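Local coordinates for protein folylpolyglutamate synthase/dihydrofolate synthase (Thermotoga maritima, PDB 1O5Z) that probably adds L-glutamate to dihydropteroate and to the gamma-linked glutamate tail of tetrahydrofolates, spending ATP, with magnesium as cofactor, at residues P344-I349 and F368-V373; M317-G322 and A414-G419. One frame throughout, in Å; residues are numbered along the deposited sequence.

Contact 1 (P344-I349 and F368-V373); sequences PLSLVI and FERVIV
Leu347 lays its CB over the centre of the Phe368 ring, a CH-pi contact with CB 3.7 Å from the ring centroid and 11° off the ring normal. CG of Leu347 is anti to its backbone N (chi1 177°), and beyond it CD1 approaches CZ of Phe368 while CD2 lies near CE2 and CD2 of the ring. Leu345 adds its CB, 3.6 Å from CD1 of Phe368, and Val416 touches the same aromatic side chain.

Four backbone hydrogen bonds join the segments. Glu369 N donates to Leu345 O at 2.7 Å, ahead of the regular pairing; Leu347 N then reaches Arg370 O, Ile372 N returns to Leu347 O at 2.8 Å, and Ile349 N meets Ile372 O. The strand axes run 12° from parallel and 4.7 Å apart, the two parallel strands of a beta-alpha-beta unit whose connection carries helix 357-361, within the Mur ligase C-terminal glutamate ligase domain.

Apolar contacts continue on both faces. On one, Leu347 CD2 meets Val371 CG1 at 4.0 Å; on the other, Val348 and Ile372 lie side by side, with Ala407 of helix 404-409 touching both. There Ile372 CD1 also sits 3.6 Å above the guanidinium plane of Arg370, toward its rim, while Arg370 NE is salt-bridged to Glu399. Ser346 OG, 3.6 Å from Arg370 CB, is buried without a polar partner in the model.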
ATOM      1  N   PRO A 344      12.740 -25.198   6.041  1.00 48.45           N
ATOM      2  CA  PRO A 344      11.471 -25.912   5.961  1.00 47.55           C
ATOM      3  C   PRO A 344      10.347 -24.952   6.209  1.00 46.36           C
ATOM      4  O   PRO A 344      10.448 -24.133   7.119  1.00 46.57           O
ATOM      5  CB  PRO A 344      11.544 -26.922   7.104  1.00 47.79           C
ATOM      6  CG  PRO A 344      12.557 -26.380   8.031  1.00 48.50           C
ATOM      7  CD  PRO A 344      13.525 -25.605   7.221  1.00 48.11           C
ATOM      8  N   LEU A 345       9.303 -25.044   5.399  1.00 45.02           N
ATOM      9  CA  LEU A 345       8.208 -24.097   5.416  1.00 44.54           C
ATOM     10  C   LEU A 345       6.866 -24.778   5.472  1.00 43.84           C
ATOM     11  O   LEU A 345       6.706 -25.890   4.995  1.00 43.67           O
ATOM     12  CB  LEU A 345       8.205 -23.245   4.165  1.00 44.58           C
ATOM     13  CG  LEU A 345       9.416 -22.355   3.929  1.00 46.05           C
ATOM     14  CD1 LEU A 345       9.184 -21.649   2.618  1.00 46.00           C
ATOM     15  CD2 LEU A 345       9.658 -21.347   5.091  1.00 46.76           C
ATOM     16  N   SER A 346       5.920 -24.072   6.062  1.00 43.34           N
ATOM     17  CA  SER A 346       4.535 -24.479   6.137  1.00 43.22           C
ATOM     18  C   SER A 346       3.727 -23.362   5.476  1.00 42.94           C
ATOM     19  O   SER A 346       4.157 -22.233   5.448  1.00 42.86           O
ATOM     20  CB  SER A 346       4.097 -24.661   7.595  1.00 43.02           C
ATOM     21  OG  SER A 346       4.744 -25.757   8.188  1.00 42.44           O
ATOM     22  N   LEU A 347       2.589 -23.719   4.896  1.00 43.24           N
ATOM     23  CA  LEU A 347       1.730 -22.827   4.156  1.00 43.36           C
ATOM     24  C   LEU A 347       0.399 -22.887   4.823  1.00 43.72           C
ATOM     25  O   LEU A 347      -0.144 -23.977   4.994  1.00 43.18           O
ATOM     26  CB  LEU A 347       1.504 -23.340   2.742  1.00 43.20           C
ATOM     27  CG  LEU A 347       0.563 -22.552   1.833  1.00 42.09           C
ATOM     28  CD1 LEU A 347       0.981 -21.086   1.664  1.00 41.05           C
ATOM     29  CD2 LEU A 347       0.616 -23.249   0.507  1.00 44.57           C
ATOM     30  N   VAL A 348      -0.126 -21.711   5.153  1.00 44.39           N
ATOM     31  CA  VAL A 348      -1.511 -21.558   5.525  1.00 44.49           C
ATOM     32  C   VAL A 348      -2.131 -20.713   4.418  1.00 44.71           C
ATOM     33  O   VAL A 348      -1.761 -19.550   4.238  1.00 44.19           O
ATOM     34  CB  VAL A 348      -1.652 -20.934   6.919  1.00 45.33           C
ATOM     35  CG1 VAL A 348      -3.135 -20.737   7.303  1.00 45.52           C
ATOM     36  CG2 VAL A 348      -0.897 -21.809   7.960  1.00 43.57           C
ATOM     37  N   ILE A 349      -3.054 -21.337   3.663  1.00 44.09           N
ATOM     38  CA  ILE A 349      -3.666 -20.727   2.488  1.00 43.99           C
ATOM     39  C   ILE A 349      -5.226 -20.704   2.510  1.00 43.62           C
ATOM     40  O   ILE A 349      -5.886 -21.671   2.853  1.00 43.79           O
ATOM     41  CB  ILE A 349      -3.047 -21.328   1.190  1.00 44.13           C
ATOM     42  CG1 ILE A 349      -3.400 -20.483  -0.049  1.00 43.89           C
ATOM     43  CG2 ILE A 349      -3.395 -22.814   1.012  1.00 44.79           C
ATOM     44  CD1 ILE A 349      -2.416 -20.647  -1.145  1.00 44.30           C
ATOM     45  N   PHE A 368       6.645 -26.390   0.105  1.00 48.16           N
ATOM     46  CA  PHE A 368       6.254 -26.474   1.503  1.00 47.29           C
ATOM     47  C   PHE A 368       6.341 -27.888   2.006  1.00 47.36           C
ATOM     48  O   PHE A 368       6.080 -28.846   1.283  1.00 47.21           O
ATOM     49  CB  PHE A 368       4.865 -25.907   1.673  1.00 46.32           C
ATOM     50  CG  PHE A 368       4.804 -24.482   1.351  1.00 45.80           C
ATOM     51  CD1 PHE A 368       5.199 -23.545   2.285  1.00 45.25           C
ATOM     52  CD2 PHE A 368       4.438 -24.054   0.088  1.00 46.11           C
ATOM     53  CE1 PHE A 368       5.168 -22.210   1.981  1.00 43.48           C
ATOM     54  CE2 PHE A 368       4.420 -22.703  -0.218  1.00 45.04           C
ATOM     55  CZ  PHE A 368       4.780 -21.796   0.732  1.00 45.62           C
ATOM     56  N   GLU A 369       6.736 -27.990   3.257  1.00 46.69           N
ATOM     57  CA  GLU A 369       6.792 -29.230   3.930  1.00 46.99           C
ATOM     58  C   GLU A 369       5.382 -29.570   4.399  1.00 46.85           C
ATOM     59  O   GLU A 369       5.110 -30.678   4.737  1.00 47.53           O
ATOM     60  CB  GLU A 369       7.686 -29.039   5.138  1.00 47.55           C
ATOM     61  CG  GLU A 369       8.482 -30.231   5.550  1.00 49.84           C
ATOM     62  CD  GLU A 369       9.621 -30.449   4.626  1.00 53.86           C
ATOM     63  OE1 GLU A 369      10.157 -31.572   4.650  1.00 58.32           O
ATOM     64  OE2 GLU A 369       9.952 -29.490   3.887  1.00 57.40           O
ATOM     65  N   ARG A 370       4.497 -28.595   4.472  1.00 46.40           N
ATOM     66  CA  ARG A 370       3.206 -28.799   5.074  1.00 46.56           C
ATOM     67  C   ARG A 370       2.267 -27.740   4.544  1.00 46.07           C
ATOM     68  O   ARG A 370       2.644 -26.555   4.454  1.00 45.99           O
ATOM     69  CB  ARG A 370       3.322 -28.671   6.586  1.00 46.76           C
ATOM     70  CG  ARG A 370       2.045 -28.946   7.347  1.00 47.02           C
ATOM     71  CD  ARG A 370       2.230 -28.826   8.829  1.00 47.75           C
ATOM     72  NE  ARG A 370       0.964 -28.979   9.547  1.00 49.32           N
ATOM     73  CZ  ARG A 370       0.766 -28.545  10.769  1.00 49.32           C
ATOM     74  NH1 ARG A 370       1.719 -27.903  11.401  1.00 49.22           N
ATOM     75  NH2 ARG A 370      -0.408 -28.720  11.360  1.00 50.60           N
ATOM     76  N   VAL A 371       1.070 -28.183   4.153  1.00 45.26           N
ATOM     77  CA  VAL A 371       0.079 -27.331   3.553  1.00 44.68           C
ATOM     78  C   VAL A 371      -1.220 -27.481   4.328  1.00 44.99           C
ATOM     79  O   VAL A 371      -1.729 -28.582   4.560  1.00 45.32           O
ATOM     80  CB  VAL A 371      -0.112 -27.602   2.041  1.00 45.35           C
ATOM     81  CG1 VAL A 371      -1.189 -26.679   1.435  1.00 44.82           C
ATOM     82  CG2 VAL A 371       1.215 -27.436   1.288  1.00 45.46           C
ATOM     83  N   ILE A 372      -1.704 -26.330   4.767  1.00 44.67           N
ATOM     84  CA  ILE A 372      -2.917 -26.194   5.514  1.00 44.73           C
ATOM     85  C   ILE A 372      -3.801 -25.200   4.759  1.00 44.08           C
ATOM     86  O   ILE A 372      -3.427 -24.074   4.567  1.00 42.82           O
ATOM     87  CB  ILE A 372      -2.627 -25.630   6.903  1.00 44.81           C
ATOM     88  CG1 ILE A 372      -1.626 -26.511   7.648  1.00 45.07           C
ATOM     89  CG2 ILE A 372      -3.935 -25.459   7.670  1.00 43.25           C
ATOM     90  CD1 ILE A 372      -1.131 -25.866   8.924  1.00 45.72           C
ATOM     91  N   VAL A 373      -4.973 -25.659   4.335  1.00 43.89           N
ATOM     92  CA  VAL A 373      -5.965 -24.834   3.711  1.00 43.33           C
ATOM     93  C   VAL A 373      -6.862 -24.400   4.859  1.00 43.78           C
ATOM     94  O   VAL A 373      -7.223 -25.197   5.728  1.00 43.35           O
ATOM     95  CB  VAL A 373      -6.807 -25.634   2.682  1.00 43.30           C
ATOM     96  CG1 VAL A 373      -7.807 -24.729   1.987  1.00 43.72           C
ATOM     97  CG2 VAL A 373      -5.889 -26.320   1.646  1.00 41.93           C
TER

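Contact 2 (M317-G322 and A414-G419); sequences MYILDG and ATVVTG
Thr418 and Asp321 meet through a side-chain-to-backbone hydrogen bond: Thr418 OG1 donates to Asp321 O at 2.8 Å, the hydroxyl tilted out of the carbonyl plane. Four backbone bonds precede it, alternating in direction: Thr415 N to Met317 O, Ile319 N to Thr415 O at 2.7 Å, Val417 N to Ile319 O, and Asp321 N to Val417 O, the last with an N-H...O angle of 172°.

Around this backbone pairing the side chains match by face. Ile319 CB rests 3.9 Å from Val416 CG2, and its CD1 also comes 3.7 Å from Thr415 O. On the other face, Leu320 and Val417 point the same way, CD2 of Leu320 being 4.0 Å from CB of Val417. Tyr318 likewise lies alongside Thr415, its CD2 4.1 Å from Thr415 CB, and Val417 CG2 stands at the ring's edge.

Torsion and second-shell partners set these groups. OG1 of Thr418 is anti to the backbone N (chi1 -170°), which places it beside Asp321 O. A valine at Thr418 would probably leave Asp321 O without its hydroxyl donor and loosen the hold between the strand ends. Asp321 OD2 accepts from Ala323 N, Thr415 OG1 is bonded to Thr411 OG1, and Tyr318 OH to Lys316 NZ. Helix 421-433 covers the face of Tyr318, Leu320 and Val417 through Leu431, Val424 and Leu423.

With axes 22° from parallel, the segments form a parallel strand pair in the mixed, helix-flanked sheet of the Mur ligase C-terminal domain.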
ATOM      1  N   MET A 317       8.587 -17.519  12.813  1.00 56.02           N
ATOM      2  CA  MET A 317       8.472 -16.583  11.711  1.00 56.42           C
ATOM      3  C   MET A 317       7.208 -16.821  10.986  1.00 53.92           C
ATOM      4  O   MET A 317       6.848 -17.968  10.752  1.00 52.79           O
ATOM      5  CB  MET A 317       9.538 -16.762  10.672  1.00 55.74           C
ATOM      6  CG  MET A 317      10.873 -16.739  11.202  1.00 59.62           C
ATOM      7  SD  MET A 317      11.894 -15.776  10.082  1.00 63.75           S
ATOM      8  CE  MET A 317      11.593 -14.182  10.895  1.00 64.70           C
ATOM      9  N   TYR A 318       6.605 -15.711  10.584  1.00 52.29           N
ATOM     10  CA  TYR A 318       5.455 -15.666   9.703  1.00 51.51           C
ATOM     11  C   TYR A 318       5.778 -14.833   8.487  1.00 51.16           C
ATOM     12  O   TYR A 318       6.263 -13.732   8.610  1.00 51.14           O
ATOM     13  CB  TYR A 318       4.289 -15.026  10.419  1.00 51.27           C
ATOM     14  CG  TYR A 318       3.827 -15.865  11.545  1.00 48.98           C
ATOM     15  CD1 TYR A 318       4.307 -15.663  12.827  1.00 49.72           C
ATOM     16  CD2 TYR A 318       2.932 -16.872  11.322  1.00 48.30           C
ATOM     17  CE1 TYR A 318       3.907 -16.466  13.855  1.00 49.94           C
ATOM     18  CE2 TYR A 318       2.508 -17.690  12.345  1.00 49.64           C
ATOM     19  CZ  TYR A 318       2.987 -17.482  13.604  1.00 50.29           C
ATOM     20  OH  TYR A 318       2.571 -18.324  14.593  1.00 49.67           O
ATOM     21  N   ILE A 319       5.505 -15.373   7.309  1.00 50.74           N
ATOM     22  CA  ILE A 319       5.626 -14.625   6.077  1.00 50.01           C
ATOM     23  C   ILE A 319       4.197 -14.266   5.691  1.00 49.62           C
ATOM     24  O   ILE A 319       3.438 -15.117   5.276  1.00 48.51           O
ATOM     25  CB  ILE A 319       6.344 -15.445   4.997  1.00 48.97           C
ATOM     26  CG1 ILE A 319       7.743 -15.857   5.488  1.00 49.14           C
ATOM     27  CG2 ILE A 319       6.508 -14.606   3.724  1.00 49.39           C
ATOM     28  CD1 ILE A 319       7.863 -17.201   6.225  1.00 48.21           C
ATOM     29  N   LEU A 320       3.846 -13.000   5.899  1.00 49.76           N
ATOM     30  CA  LEU A 320       2.517 -12.513   5.624  1.00 50.13           C
ATOM     31  C   LEU A 320       2.588 -11.898   4.252  1.00 50.09           C
ATOM     32  O   LEU A 320       3.268 -10.903   4.041  1.00 50.17           O
ATOM     33  CB  LEU A 320       2.081 -11.465   6.664  1.00 50.55           C
ATOM     34  CG  LEU A 320       2.184 -11.939   8.142  1.00 51.08           C
ATOM     35  CD1 LEU A 320       1.955 -10.805   9.144  1.00 52.88           C
ATOM     36  CD2 LEU A 320       1.280 -13.096   8.401  1.00 49.30           C
ATOM     37  N   ASP A 321       1.886 -12.504   3.305  1.00 50.09           N
ATOM     38  CA  ASP A 321       1.818 -11.947   1.997  1.00 50.31           C
ATOM     39  C   ASP A 321       0.444 -12.110   1.438  1.00 50.33           C
ATOM     40  O   ASP A 321      -0.046 -13.237   1.302  1.00 50.63           O
ATOM     41  CB  ASP A 321       2.836 -12.615   1.092  1.00 50.54           C
ATOM     42  CG  ASP A 321       3.029 -11.859  -0.209  1.00 52.80           C
ATOM     43  OD1 ASP A 321       4.132 -11.278  -0.385  1.00 57.07           O
ATOM     44  OD2 ASP A 321       2.145 -11.796  -1.110  1.00 55.03           O
ATOM     45  N   GLY A 322      -0.154 -10.991   1.063  1.00 50.25           N
ATOM     46  CA  GLY A 322      -1.501 -10.983   0.561  1.00 50.95           C
ATOM     47  C   GLY A 322      -1.705 -11.474  -0.859  1.00 51.76           C
ATOM     48  O   GLY A 322      -2.819 -11.325  -1.363  1.00 52.88           O
ATOM     49  N   ALA A 414       8.622 -21.964  10.041  1.00 44.76           N
ATOM     50  CA  ALA A 414       8.353 -20.705   9.393  1.00 44.16           C
ATOM     51  C   ALA A 414       7.112 -20.848   8.447  1.00 44.09           C
ATOM     52  O   ALA A 414       7.067 -21.739   7.575  1.00 43.17           O
ATOM     53  CB  ALA A 414       9.607 -20.230   8.644  1.00 44.39           C
ATOM     54  N   THR A 415       6.096 -19.999   8.674  1.00 43.46           N
ATOM     55  CA  THR A 415       4.763 -20.198   8.101  1.00 43.18           C
ATOM     56  C   THR A 415       4.416 -19.059   7.179  1.00 43.40           C
ATOM     57  O   THR A 415       4.478 -17.901   7.586  1.00 42.95           O
ATOM     58  CB  THR A 415       3.732 -20.279   9.203  1.00 42.98           C
ATOM     59  OG1 THR A 415       3.968 -21.447   9.979  1.00 43.29           O
ATOM     60  CG2 THR A 415       2.331 -20.500   8.640  1.00 43.00           C
ATOM     61  N   VAL A 416       4.042 -19.399   5.946  1.00 43.93           N
ATOM     62  CA  VAL A 416       3.596 -18.469   4.938  1.00 43.93           C
ATOM     63  C   VAL A 416       2.070 -18.427   5.010  1.00 44.86           C
ATOM     64  O   VAL A 416       1.414 -19.425   4.818  1.00 44.66           O
ATOM     65  CB  VAL A 416       4.028 -18.904   3.522  1.00 44.09           C
ATOM     66  CG1 VAL A 416       3.405 -17.977   2.471  1.00 44.64           C
ATOM     67  CG2 VAL A 416       5.551 -18.952   3.388  1.00 43.24           C
ATOM     68  N   VAL A 417       1.524 -17.245   5.303  1.00 45.96           N
ATOM     69  CA  VAL A 417       0.099 -17.016   5.332  1.00 45.69           C
ATOM     70  C   VAL A 417      -0.267 -16.178   4.093  1.00 46.30           C
ATOM     71  O   VAL A 417       0.123 -15.028   3.955  1.00 46.77           O
ATOM     72  CB  VAL A 417      -0.311 -16.292   6.649  1.00 45.83           C
ATOM     73  CG1 VAL A 417      -1.812 -16.058   6.686  1.00 46.00           C
ATOM     74  CG2 VAL A 417       0.112 -17.100   7.858  1.00 43.58           C
ATOM     75  N   THR A 418      -1.051 -16.755   3.202  1.00 46.71           N
ATOM     76  CA  THR A 418      -1.315 -16.126   1.942  1.00 46.86           C
ATOM     77  C   THR A 418      -2.621 -16.617   1.296  1.00 45.93           C
ATOM     78  O   THR A 418      -3.296 -17.470   1.815  1.00 45.97           O
ATOM     79  CB  THR A 418      -0.050 -16.374   1.028  1.00 46.88           C
ATOM     80  OG1 THR A 418      -0.153 -15.585  -0.142  1.00 49.01           O
ATOM     81  CG2 THR A 418       0.061 -17.792   0.486  1.00 47.32           C
ATOM     82  N   GLY A 419      -2.968 -16.052   0.153  1.00 45.57           N
ATOM     83  CA  GLY A 419      -4.156 -16.458  -0.599  1.00 44.63           C
ATOM     84  C   GLY A 419      -5.179 -15.361  -0.721  1.00 44.00           C
ATOM     85  O   GLY A 419      -5.943 -15.338  -1.674  1.00 44.88           O
TER

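How the contacts relate
From the N terminus, after edge strand 309-313 the chain turns back through 317-322, the first half of contact 2, and returns to pair with it only at 414-419, closing a long loop over 91 intervening residues. Contact 1 opens and closes within that excursion: 344-349 meets 368-373 after 18 residues, so the two contacts nest and do not cross. They share one sheet, in which strands 345-349 and 414-418 are neighbours, and their centres lie about 9 Å apart. Val348 N to Val416 O at 2.8 Å and Ser346 O to Val416 N, both probable hydrogen bonds, join them, giving the continuous parallel order 316-320, 414-418, 345-349, 370-373.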